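Local coordinates for protein acyl-CoA dehydrogenase (Slackia heliotrinireducens, PDB 4RM7) that belongs to the acyl-CoA dehydrogenase family, with an N-terminal helical domain, a middle beta domain and a C-terminal helical domain, at residues A[70-75]-A[302-307]; A[98-103]-A[237-242]. Residues are numbered along the deposited sequence.

Contact 1: A[70-75]-A[302-307]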
loop_
_atom_site.group_PDB
_atom_site.type_symbol
_atom_site.label_atom_id
_atom_site.label_comp_id
_atom_site.label_asym_id
_atom_site.label_seq_id
_atom_site.Cartn_x
_atom_site.Cartn_y
_atom_site.Cartn_z
ATOM N N LEU A 70 9.005 7.785 -31.740
ATOM C CA LEU A 70 8.410 7.953 -30.409
ATOM C C LEU A 70 9.405 7.818 -29.237
ATOM O O LEU A 70 9.358 8.606 -28.296
ATOM C CB LEU A 70 7.262 6.957 -30.221
ATOM C CG LEU A 70 6.375 7.218 -29.004
ATOM C CD1 LEU A 70 5.791 8.602 -29.031
ATOM C CD2 LEU A 70 5.260 6.241 -28.966
ATOM N N PHE A 71 10.291 6.827 -29.290
ATOM C CA PHE A 71 11.304 6.683 -28.255
ATOM C C PHE A 71 12.139 7.955 -28.166
ATOM O O PHE A 71 12.419 8.437 -27.070
ATOM C CB PHE A 71 12.205 5.479 -28.520
ATOM C CG PHE A 71 13.220 5.234 -27.440
ATOM C CD1 PHE A 71 12.832 5.155 -26.107
ATOM C CD2 PHE A 71 14.565 5.075 -27.746
ATOM C CE1 PHE A 71 13.776 4.925 -25.087
ATOM C CE2 PHE A 71 15.524 4.849 -26.730
ATOM C CZ PHE A 71 15.123 4.768 -25.404
ATOM N N ALA A 72 12.512 8.513 -29.318
ATOM C CA ALA A 72 13.269 9.766 -29.338
ATOM C C ALA A 72 12.493 10.901 -28.677
ATOM O O ALA A 72 13.039 11.650 -27.860
ATOM C CB ALA A 72 13.643 10.148 -30.762
ATOM N N GLN A 73 11.222 11.025 -29.045
ATOM C CA GLN A 73 10.345 12.016 -28.450
ATOM C C GLN A 73 10.272 11.868 -26.928
ATOM O O GLN A 73 10.276 12.856 -26.195
ATOM C CB GLN A 73 8.952 11.904 -29.056
ATOM C CG GLN A 73 8.832 12.513 -30.437
ATOM C CD GLN A 73 7.463 12.246 -31.051
ATOM O OE1 GLN A 73 6.853 11.193 -30.801
ATOM N NE2 GLN A 73 6.967 13.198 -31.845
ATOM N N VAL A 74 10.213 10.623 -26.473
ATOM C CA VAL A 74 10.181 10.302 -25.062
ATOM C C VAL A 74 11.454 10.735 -24.338
ATOM O O VAL A 74 11.402 11.304 -23.239
ATOM C CB VAL A 74 9.951 8.801 -24.881
ATOM C CG1 VAL A 74 10.422 8.321 -23.515
ATOM C CG2 VAL A 74 8.496 8.499 -25.092
ATOM N N LEU A 75 12.601 10.490 -24.954
ATOM C CA LEU A 75 13.854 10.938 -24.364
ATOM C C LEU A 75 13.875 12.467 -24.269
ATOM O O LEU A 75 14.346 13.018 -23.271
ATOM C CB LEU A 75 15.055 10.429 -25.166
ATOM C CG LEU A 75 15.257 8.913 -25.221
ATOM C CD1 LEU A 75 16.422 8.571 -26.156
ATOM C CD2 LEU A 75 15.480 8.318 -23.819
ATOM N N VAL A 302 7.605 3.056 -19.816
ATOM C CA VAL A 302 7.530 4.128 -20.801
ATOM C C VAL A 302 8.408 3.808 -22.021
ATOM O O VAL A 302 7.919 3.781 -23.156
ATOM C CB VAL A 302 7.921 5.463 -20.175
ATOM C CG1 VAL A 302 7.931 6.561 -21.221
ATOM C CG2 VAL A 302 6.931 5.810 -19.086
ATOM N N TYR A 303 9.677 3.493 -21.782
ATOM C CA TYR A 303 10.582 3.129 -22.872
ATOM C C TYR A 303 10.111 1.916 -23.654
ATOM O O TYR A 303 10.310 1.837 -24.875
ATOM C CB TYR A 303 11.990 2.839 -22.358
ATOM C CG TYR A 303 12.756 4.053 -21.885
ATOM C CD1 TYR A 303 14.116 3.950 -21.564
ATOM C CD2 TYR A 303 12.141 5.299 -21.753
ATOM C CE1 TYR A 303 14.841 5.051 -21.127
ATOM C CE2 TYR A 303 12.869 6.411 -21.292
ATOM C CZ TYR A 303 14.215 6.264 -20.977
ATOM O OH TYR A 303 14.952 7.329 -20.558
ATOM N N GLY A 304 9.515 0.953 -22.960
ATOM C CA GLY A 304 9.074 -0.267 -23.633
ATOM C C GLY A 304 7.917 0.050 -24.578
ATOM O O GLY A 304 7.928 -0.346 -25.743
ATOM N N ALA A 305 6.923 0.791 -24.084
ATOM C CA ALA A 305 5.769 1.142 -24.909
ATOM C C ALA A 305 6.235 1.947 -26.111
ATOM O O ALA A 305 5.767 1.730 -27.223
ATOM C CB ALA A 305 4.719 1.930 -24.103
ATOM N N ALA A 306 7.178 2.857 -25.890
ATOM C CA ALA A 306 7.665 3.695 -26.974
ATOM C C ALA A 306 8.436 2.889 -28.018
ATOM O O ALA A 306 8.275 3.103 -29.222
ATOM C CB ALA A 306 8.528 4.806 -26.434
ATOM N N ARG A 307 9.276 1.966 -27.570
ATOM C CA ARG A 307 10.074 1.202 -28.516
ATOM C C ARG A 307 9.185 0.245 -29.320
ATOM O O ARG A 307 9.468 -0.015 -30.489
ATOM C CB ARG A 307 11.210 0.449 -27.800
ATOM C CG ARG A 307 12.377 1.342 -27.353
ATOM C CD ARG A 307 13.516 0.532 -26.704
ATOM N NE ARG A 307 14.850 1.120 -26.871
ATOM C CZ ARG A 307 15.792 1.134 -25.912
ATOM N NH1 ARG A 307 15.560 0.603 -24.708
ATOM N NH2 ARG A 307 16.983 1.682 -26.142
#
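In the acyl-CoA dehydrogenase fold an N-terminal and a C-terminal helical domain pack together, and here the first turns of helix 70-84 lie against the later part of helix 282-311. The two short segments run roughly antiparallel, at 148°, with axes 8.6 Å apart. The small Ala-306, whose CB faces the partner helix, is consistent with this close approach: its CB lies 3.8 Å from Phe-71 CA, and the CA atoms of these two residues are 4.9 Å apart. The t rotamer of Phe-71 carries its ring across to the other helix, although its CA-to-CB bond points sideways. There the ring edge meets the face of Tyr-303 in a T-shaped pair, centroids 5.0 Å apart and planes at 81°. Arg-307, extended through chi2 and chi3, lies along one face of the same phenyl ring, making a CH-pi contact through CG and an off-centre cation-pi contact through its guanidinium. Val-74 fits between Val-302, Tyr-303 and Ala-306, while Leu-70 extends the apolar surface beside Ala-306 and also touches Phe-248 of helix 234-270. Asp-310, one turn beyond Arg-307, accepts hydrogen bonds from the backbone N atoms of Leu-70 and Phe-71 at the start of helix 70-84. Leu-75, in its mt rotamer, reaches the far end of the tyrosine, its CD2 lying 3.4 Å from Tyr-303 OH.

Contact 2: A[98-103]-A[237-242]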
loop_
_atom_site.group_PDB
_atom_site.type_symbol
_atom_site.label_atom_id
_atom_site.label_comp_id
_atom_site.label_asym_id
_atom_site.label_seq_id
_atom_site.Cartn_x
_atom_site.Cartn_y
_atom_site.Cartn_z
ATOM N N GLN A 98 0.647 16.246 -34.461
ATOM C CA GLN A 98 0.401 14.924 -35.004
ATOM C C GLN A 98 -1.070 14.730 -35.358
ATOM O O GLN A 98 -1.397 14.277 -36.456
ATOM C CB GLN A 98 0.854 13.874 -34.005
ATOM C CG GLN A 98 0.926 12.488 -34.572
ATOM C CD GLN A 98 1.705 11.562 -33.675
ATOM O OE1 GLN A 98 2.503 12.011 -32.844
ATOM N NE2 GLN A 98 1.467 10.262 -33.817
ATOM N N ILE A 99 -1.945 15.095 -34.422
ATOM C CA ILE A 99 -3.389 15.018 -34.614
ATOM C C ILE A 99 -3.878 15.883 -35.778
ATOM O O ILE A 99 -4.724 15.456 -36.568
ATOM C CB ILE A 99 -4.121 15.426 -33.336
ATOM C CG1 ILE A 99 -4.023 14.312 -32.305
ATOM C CG2 ILE A 99 -5.576 15.721 -33.606
ATOM C CD1 ILE A 99 -4.612 14.700 -30.978
ATOM N N LEU A 100 -3.344 17.091 -35.895
ATOM C CA LEU A 100 -3.687 17.936 -37.035
ATOM C C LEU A 100 -3.311 17.276 -38.361
ATOM O O LEU A 100 -4.124 17.248 -39.284
ATOM C CB LEU A 100 -3.007 19.303 -36.947
ATOM C CG LEU A 100 -3.403 20.163 -38.149
ATOM C CD1 LEU A 100 -4.874 20.425 -38.083
ATOM C CD2 LEU A 100 -2.629 21.461 -38.239
ATOM N N GLU A 101 -2.088 16.752 -38.455
ATOM C CA GLU A 101 -1.622 16.113 -39.687
ATOM C C GLU A 101 -2.514 14.950 -40.083
ATOM O O GLU A 101 -2.859 14.791 -41.255
ATOM C CB GLU A 101 -0.183 15.620 -39.546
ATOM C CG GLU A 101 0.869 16.719 -39.590
ATOM C CD GLU A 101 2.293 16.201 -39.376
ATOM O OE1 GLU A 101 2.475 15.057 -38.910
ATOM O OE2 GLU A 101 3.239 16.948 -39.680
ATOM N N ALA A 102 -2.898 14.151 -39.097
ATOM C CA ALA A 102 -3.718 12.964 -39.328
ATOM C C ALA A 102 -5.070 13.287 -39.950
ATOM O O ALA A 102 -5.532 12.553 -40.819
ATOM C CB ALA A 102 -3.914 12.198 -38.015
ATOM N N PHE A 103 -5.702 14.382 -39.532
ATOM C CA PHE A 103 -7.097 14.617 -39.924
ATOM C C PHE A 103 -7.300 15.677 -41.001
ATOM O O PHE A 103 -8.416 15.856 -41.502
ATOM C CB PHE A 103 -7.927 14.990 -38.699
ATOM C CG PHE A 103 -8.268 13.825 -37.838
ATOM C CD1 PHE A 103 -9.399 13.064 -38.101
ATOM C CD2 PHE A 103 -7.460 13.471 -36.780
ATOM C CE1 PHE A 103 -9.722 11.978 -37.314
ATOM C CE2 PHE A 103 -7.776 12.382 -35.993
ATOM C CZ PHE A 103 -8.909 11.638 -36.261
ATOM N N GLN A 237 -9.511 6.497 -35.268
ATOM C CA GLN A 237 -8.256 7.162 -35.564
ATOM C C GLN A 237 -7.826 8.130 -34.460
ATOM O O GLN A 237 -6.650 8.185 -34.102
ATOM C CB GLN A 237 -8.357 7.894 -36.896
ATOM C CG GLN A 237 -7.506 7.251 -37.971
ATOM C CD GLN A 237 -6.025 7.249 -37.607
ATOM O OE1 GLN A 237 -5.411 6.188 -37.454
ATOM N NE2 GLN A 237 -5.446 8.442 -37.467
ATOM N N LEU A 238 -8.779 8.894 -33.938
ATOM C CA LEU A 238 -8.498 9.842 -32.874
ATOM C C LEU A 238 -7.995 9.110 -31.649
ATOM O O LEU A 238 -6.988 9.487 -31.044
ATOM C CB LEU A 238 -9.751 10.649 -32.531
ATOM C CG LEU A 238 -9.616 11.650 -31.381
ATOM C CD1 LEU A 238 -8.591 12.726 -31.723
ATOM C CD2 LEU A 238 -10.964 12.270 -31.070
ATOM N N TYR A 239 -8.702 8.042 -31.305
ATOM C CA TYR A 239 -8.381 7.250 -30.135
ATOM C C TYR A 239 -6.948 6.695 -30.174
ATOM O O TYR A 239 -6.238 6.701 -29.163
ATOM C CB TYR A 239 -9.392 6.111 -29.987
ATOM C CG TYR A 239 -9.420 5.609 -28.580
ATOM C CD1 TYR A 239 -10.203 6.244 -27.624
ATOM C CD2 TYR A 239 -8.614 4.535 -28.179
ATOM C CE1 TYR A 239 -10.213 5.809 -26.312
ATOM C CE2 TYR A 239 -8.614 4.090 -26.866
ATOM C CZ TYR A 239 -9.421 4.734 -25.942
ATOM O OH TYR A 239 -9.447 4.320 -24.641
ATOM N N SER A 240 -6.521 6.212 -31.336
ATOM C CA SER A 240 -5.135 5.797 -31.504
ATOM C C SER A 240 -4.185 6.943 -31.223
ATOM O O SER A 240 -3.194 6.767 -30.518
ATOM C CB SER A 240 -4.889 5.264 -32.908
ATOM O OG SER A 240 -5.651 4.094 -33.110
ATOM N N LEU A 241 -4.486 8.118 -31.764
ATOM C CA LEU A 241 -3.595 9.252 -31.573
ATOM C C LEU A 241 -3.460 9.653 -30.100
ATOM O O LEU A 241 -2.370 10.010 -29.645
ATOM C CB LEU A 241 -4.073 10.428 -32.402
ATOM C CG LEU A 241 -3.720 10.164 -33.860
ATOM C CD1 LEU A 241 -4.567 11.016 -34.765
ATOM C CD2 LEU A 241 -2.248 10.435 -34.084
ATOM N N LEU A 242 -4.555 9.559 -29.353
ATOM C CA LEU A 242 -4.540 9.915 -27.945
ATOM C C LEU A 242 -3.682 8.948 -27.110
ATOM O O LEU A 242 -3.233 9.299 -26.028
ATOM C CB LEU A 242 -5.963 9.963 -27.399
ATOM C CG LEU A 242 -6.864 10.960 -28.120
ATOM C CD1 LEU A 242 -8.259 10.932 -27.543
ATOM C CD2 LEU A 242 -6.268 12.345 -28.022
#
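Apolar packing dominates the meeting of the last turns of helix 90-103 with the early part of helix 234-270, and its centre is a knob-into-hole fit. Leu-241 points at the partner helix and sits among Gln-98, Ile-99, Ala-102 and Phe-103. Its CD1 lies 3.5 Å from Ala-102 CB and 3.7 Å from Phe-103 CE2, while its CB is 3.9 Å from Ile-99 CG1. A more peripheral apolar contact joins Ile-99 CD1 to Leu-242 CD2 at 4.1 Å. The segments are nearly antiparallel, at 157°, and their axes stay 10.5 Å apart, a gap bridged by the larger side chains. Phe-103 adds to the apolar packing: its CZ lies 3.9 Å from Leu-238 CB and 3.8 Å from Gln-237 CB, and the backbone N of Leu-238 lies near the ring plane, 3.6 Å from the same CZ. The polar side chains join through van der Waals contact, with Gln-98 NE2 3.7 Å from Leu-241 CD2 and Gln-237 NE2 4.1 Å from Ala-102 CB. Strands of the middle beta domain border this helix pair: Ile-99 touches Leu-126 of strand 124-127, and Leu-238 packs on Phe-185 and Phe-187 of strand 184-191. Phe-103 also meets the Phe-187 ring, so the N-terminal helix, the C-terminal helix and the sheet converge here.

Overall arrangement
Both contacts join N-terminal-domain helices to C-terminal-domain helices, and their centres lie about 18 Å apart, with nearest atoms about 5 Å from each other. Along the chain, contact 2 is nested within the loop closed by contact 1: helix 70-84 is followed by helix 90-103, and, after the strands of the middle domain, helix 234-270 is followed by helix 282-311. Helix 234-270 ties the two places together, forming one side of contact 2 and, further along, touching Leu-70, Gln-73 and Val-74 of contact 1. Contact 1 lies mainly among helices, with N-terminal loop residues at its side, whereas contact 2 borders the beta domain; both bring together segments more than 130 residues apart in the chain.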